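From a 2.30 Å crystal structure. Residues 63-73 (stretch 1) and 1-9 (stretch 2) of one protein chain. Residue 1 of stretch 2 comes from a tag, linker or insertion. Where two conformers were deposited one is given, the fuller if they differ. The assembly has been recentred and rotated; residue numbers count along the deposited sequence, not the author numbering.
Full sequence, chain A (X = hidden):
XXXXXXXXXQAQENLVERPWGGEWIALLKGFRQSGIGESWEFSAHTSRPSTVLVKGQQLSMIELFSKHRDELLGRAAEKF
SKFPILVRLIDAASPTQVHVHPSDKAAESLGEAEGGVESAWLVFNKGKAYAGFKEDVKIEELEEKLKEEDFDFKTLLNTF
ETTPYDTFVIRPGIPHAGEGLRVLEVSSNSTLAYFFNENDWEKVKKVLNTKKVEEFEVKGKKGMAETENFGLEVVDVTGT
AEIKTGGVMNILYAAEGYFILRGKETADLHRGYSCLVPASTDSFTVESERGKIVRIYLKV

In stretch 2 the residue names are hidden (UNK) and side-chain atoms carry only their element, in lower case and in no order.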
# COMPACT_ATOMS: atom_id res chain seq x y z
N GLU A 63 14.18 9.64 -10.76
CA GLU A 63 15.56 9.64 -11.23
C GLU A 63 16.20 8.30 -10.87
O GLU A 63 16.73 7.61 -11.74
CB GLU A 63 16.35 10.81 -10.64
CG GLU A 63 17.72 11.04 -11.28
CD GLU A 63 18.43 12.27 -10.75
OE1 GLU A 63 17.83 13.37 -10.75
OE2 GLU A 63 19.61 12.15 -10.34
N LEU A 64 16.12 7.92 -9.59
CA LEU A 64 16.72 6.66 -9.14
C LEU A 64 16.32 5.47 -10.03
O LEU A 64 17.17 4.69 -10.45
CB LEU A 64 16.39 6.37 -7.66
CG LEU A 64 17.03 5.10 -7.08
CD1 LEU A 64 18.53 5.29 -6.81
CD2 LEU A 64 16.32 4.63 -5.84
N PHE A 65 15.03 5.37 -10.33
CA PHE A 65 14.53 4.27 -11.14
C PHE A 65 14.99 4.32 -12.60
O PHE A 65 15.34 3.30 -13.18
CB PHE A 65 13.00 4.15 -11.03
CG PHE A 65 12.44 2.94 -11.72
CD1 PHE A 65 12.60 1.67 -11.17
CD2 PHE A 65 11.77 3.06 -12.93
CE1 PHE A 65 12.09 0.54 -11.81
CE2 PHE A 65 11.25 1.93 -13.58
CZ PHE A 65 11.41 0.67 -13.01
N SER A 66 15.02 5.51 -13.21
CA SER A 66 15.50 5.58 -14.60
C SER A 66 17.00 5.24 -14.72
O SER A 66 17.42 4.66 -15.71
CB SER A 66 15.15 6.92 -15.27
OG SER A 66 15.78 8.01 -14.62
N LYS A 67 17.78 5.57 -13.69
CA LYS A 67 19.22 5.28 -13.69
C LYS A 67 19.61 3.88 -13.20
O LYS A 67 20.65 3.37 -13.60
CB LYS A 67 19.99 6.32 -12.87
CG LYS A 67 19.98 7.70 -13.47
CD LYS A 67 20.76 8.69 -12.62
CE LYS A 67 20.68 10.09 -13.24
NZ LYS A 67 21.72 11.02 -12.70
N HIS A 68 18.78 3.27 -12.35
CA HIS A 68 19.19 2.06 -11.63
C HIS A 68 18.15 0.95 -11.67
O HIS A 68 18.14 0.03 -10.84
CB HIS A 68 19.57 2.40 -10.18
CG HIS A 68 20.72 3.36 -10.09
ND1 HIS A 68 22.01 3.00 -10.39
CD2 HIS A 68 20.76 4.67 -9.74
CE1 HIS A 68 22.80 4.05 -10.23
NE2 HIS A 68 22.07 5.07 -9.84
N ARG A 69 17.28 1.05 -12.66
CA ARG A 69 16.15 0.15 -12.83
C ARG A 69 16.49 -1.35 -12.75
O ARG A 69 15.84 -2.08 -12.00
CB ARG A 69 15.49 0.49 -14.15
CG ARG A 69 14.62 -0.56 -14.69
CD ARG A 69 14.43 -0.34 -16.17
NE ARG A 69 14.00 -1.58 -16.78
CZ ARG A 69 12.83 -2.15 -16.54
NH1 ARG A 69 11.97 -1.56 -15.72
NH2 ARG A 69 12.51 -3.29 -17.13
N ASP A 70 17.48 -1.80 -13.53
CA ASP A 70 17.89 -3.21 -13.57
C ASP A 70 18.42 -3.70 -12.23
O ASP A 70 18.03 -4.76 -11.76
CB ASP A 70 18.94 -3.47 -14.67
CG ASP A 70 18.40 -3.25 -16.08
OD1 ASP A 70 17.17 -3.06 -16.26
OD2 ASP A 70 19.22 -3.27 -17.03
N GLU A 71 19.31 -2.92 -11.62
CA GLU A 71 19.83 -3.22 -10.29
C GLU A 71 18.75 -3.22 -9.20
O GLU A 71 18.75 -4.08 -8.33
CB GLU A 71 20.96 -2.26 -9.89
CG GLU A 71 21.71 -2.74 -8.65
CD GLU A 71 22.79 -1.78 -8.16
OE1 GLU A 71 23.21 -0.89 -8.94
OE2 GLU A 71 23.23 -1.95 -7.00
N LEU A 72 17.84 -2.25 -9.26
CA LEU A 72 16.73 -2.20 -8.30
C LEU A 72 15.80 -3.40 -8.42
O LEU A 72 15.43 -4.00 -7.40
CB LEU A 72 15.92 -0.91 -8.45
CG LEU A 72 16.40 0.37 -7.77
CD1 LEU A 72 15.50 1.52 -8.22
CD2 LEU A 72 16.39 0.23 -6.25
N LEU A 73 15.43 -3.75 -9.64
CA LEU A 73 14.40 -4.76 -9.86
C LEU A 73 14.94 -6.18 -9.85
O LEU A 73 14.22 -7.11 -9.48
CB LEU A 73 13.64 -4.50 -11.16
CG LEU A 73 12.77 -3.25 -11.25
CD1 LEU A 73 12.24 -3.09 -12.68
CD2 LEU A 73 11.61 -3.25 -10.24
N UNK A 1 25.47 -5.31 -12.15
CA UNK A 1 25.31 -3.96 -11.51
C UNK A 1 25.19 -4.05 -10.00
O UNK A 1 24.30 -4.74 -9.48
N UNK A 2 26.10 -3.37 -9.30
CA UNK A 2 26.04 -3.25 -7.83
C UNK A 2 26.62 -1.92 -7.32
O UNK A 2 27.54 -1.89 -6.50
c UNK A 2 27.95 -4.97 -7.69
se UNK A 2 28.24 -6.89 -7.30
c UNK A 2 26.63 -4.48 -7.13
c UNK A 2 27.13 -7.70 -8.83
N UNK A 3 26.05 -0.83 -7.83
CA UNK A 3 26.41 0.55 -7.46
C UNK A 3 25.68 1.04 -6.20
O UNK A 3 26.14 1.97 -5.53
c UNK A 3 26.72 1.21 -9.96
c UNK A 3 26.05 1.96 -11.11
o UNK A 3 25.80 1.33 -12.16
o UNK A 3 25.78 3.18 -10.96
c UNK A 3 26.06 1.51 -8.61
N UNK A 4 24.55 0.42 -5.89
CA UNK A 4 23.68 0.93 -4.82
C UNK A 4 23.97 0.28 -3.47
O UNK A 4 24.34 -0.89 -3.41
c UNK A 4 22.21 0.75 -5.20
c UNK A 4 21.81 3.01 -6.30
c UNK A 4 21.71 1.49 -6.45
c UNK A 4 20.29 1.06 -6.79
N UNK A 5 23.78 1.05 -2.37
CA UNK A 5 23.93 0.46 -1.04
C UNK A 5 22.78 -0.50 -0.76
O UNK A 5 21.83 -0.56 -1.54
c UNK A 5 23.87 1.67 -0.11
c UNK A 5 23.09 2.68 -0.87
c UNK A 5 23.41 2.47 -2.31
N UNK A 6 22.88 -1.24 0.34
CA UNK A 6 21.84 -2.17 0.75
C UNK A 6 20.54 -1.48 1.18
O UNK A 6 19.45 -2.01 0.96
o UNK A 6 23.17 -4.08 1.43
c UNK A 6 22.33 -3.05 1.90
N UNK A 7 20.67 -0.31 1.80
CA UNK A 7 19.56 0.35 2.45
C UNK A 7 19.44 1.80 2.02
O UNK A 7 20.33 2.62 2.29
c UNK A 7 19.69 0.24 3.98
c UNK A 7 19.51 -3.50 4.69
c UNK A 7 19.18 -2.22 4.24
c UNK A 7 20.69 -3.71 5.37
c UNK A 7 21.56 -2.65 5.59
c UNK A 7 20.04 -1.15 4.47
c UNK A 7 21.23 -1.37 5.14
N UNK A 8 18.33 2.11 1.35
CA UNK A 8 18.06 3.45 0.85
C UNK A 8 16.89 4.02 1.64
O UNK A 8 15.87 3.36 1.83
c UNK A 8 17.79 3.44 -0.68
c UNK A 8 17.29 4.82 -1.17
c UNK A 8 18.85 2.63 -2.90
c UNK A 8 19.06 2.98 -1.42
N UNK A 9 17.06 5.25 2.13
CA UNK A 9 16.08 5.90 2.98
C UNK A 9 15.45 7.07 2.26
O UNK A 9 16.03 7.60 1.32
c UNK A 9 16.77 3.36 6.67
c UNK A 9 16.35 4.46 5.94
c UNK A 9 18.97 3.57 5.71
c UNK A 9 16.76 6.32 4.30
c UNK A 9 17.23 5.15 5.10
c UNK A 9 18.08 2.91 6.55
c UNK A 9 18.55 4.68 4.99
O HOH W 1 22.61 0.41 -11.25

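Position 1 carries no side-chain atoms at all. Its backbone O lies 3.4 Å from CG of Glu71, and the CA of position 1 is 5.7 Å from the CA of Glu71. The absence of a CB identifies Gly1, which derives from an expression tag and is poorly ordered.

Position 2 has an unbranched side chain of two carbons, a selenium and a terminal carbon. Its CA-to-CB bond points away from the helix, so that contact is made mainly by the backbone, with CA 3.2 Å from OE2 of Glu71. The selenium makes this Met2, present as selenomethionine; this residue is poorly ordered too.

At position 3 there are three carbons in a row, the third bearing two oxygens. The backbone N of position 3 donates a hydrogen bond to OE1 of Glu71 (3.0 Å), and one of the two side-chain oxygens approaches the edge of the His68 imidazole, near the ring plane. A carboxylate on a two-methylene arm makes this Glu3. The oxygen at the ring edge is OE1 of Glu3, 3.2 Å from CE1 of His68. A water links the neighbouring polar groups: it donates to OE1 of Glu71 (2.7 Å) and, weakly, to OE2 of Glu3 (3.4 Å), and it is hydrogen-bonded to ND1 of His68 (2.8 Å).

Position 4 shows four carbons, forked at the second. The backbone N of position 4 donates to OE2 of Glu71 (2.9 Å, with a favourable angle of 161°). The CA-to-CB bond points toward the helix, and the tips of the fork lie against Leu64, His68 and Leu72. The fork beyond the CB gives Leu4. CD2 of Leu4 sits over one face of the His68 ring, 3.9 Å from its centroid and only 7° off the ring normal, a CH-pi contact, and also lies 4.0 Å from CD1 of Leu64. CD1 of Leu4 is 3.7 Å from CB of His68 and 4.0 Å from CD2 of Leu72.

Position 5 has three carbons closing a ring onto the backbone N; its CA-to-CB bond points away and it makes no contact with the helix. The ring defines Pro5. Position 6, one carbon followed by one oxygen, lies out of reach and is Ser6. Position 7, likewise remote from the helix, has one carbon leading to a six-carbon ring without a hydroxyl, so it is Phe7.

Position 8 again has four carbons, but forked at the first, with one arm two carbons long. Its CA-to-CB bond points toward the helix, and the side chain meets Leu64. This is Ile8, whose CD1 comes within 4.4 Å of CD2 of Leu64. Position 9, too distant to take part, repeats the pattern of one carbon and a six-carbon ring and is Phe9.

The contact buries 404 Å² in total and combines two elements. The carboxylate of Glu71, on an extended side chain, accepts hydrogen bonds from the consecutive amides of Glu3 (to OE1) and Leu4 (to OE2). Alongside these bonds, the buried side chain of Leu4 packs against Leu64, His68 and Leu72, three residues spaced one helical turn apart, while Ile8 extends the apolar surface at Leu64.

Stretch 2, residues 1-9: GMELPSFIF
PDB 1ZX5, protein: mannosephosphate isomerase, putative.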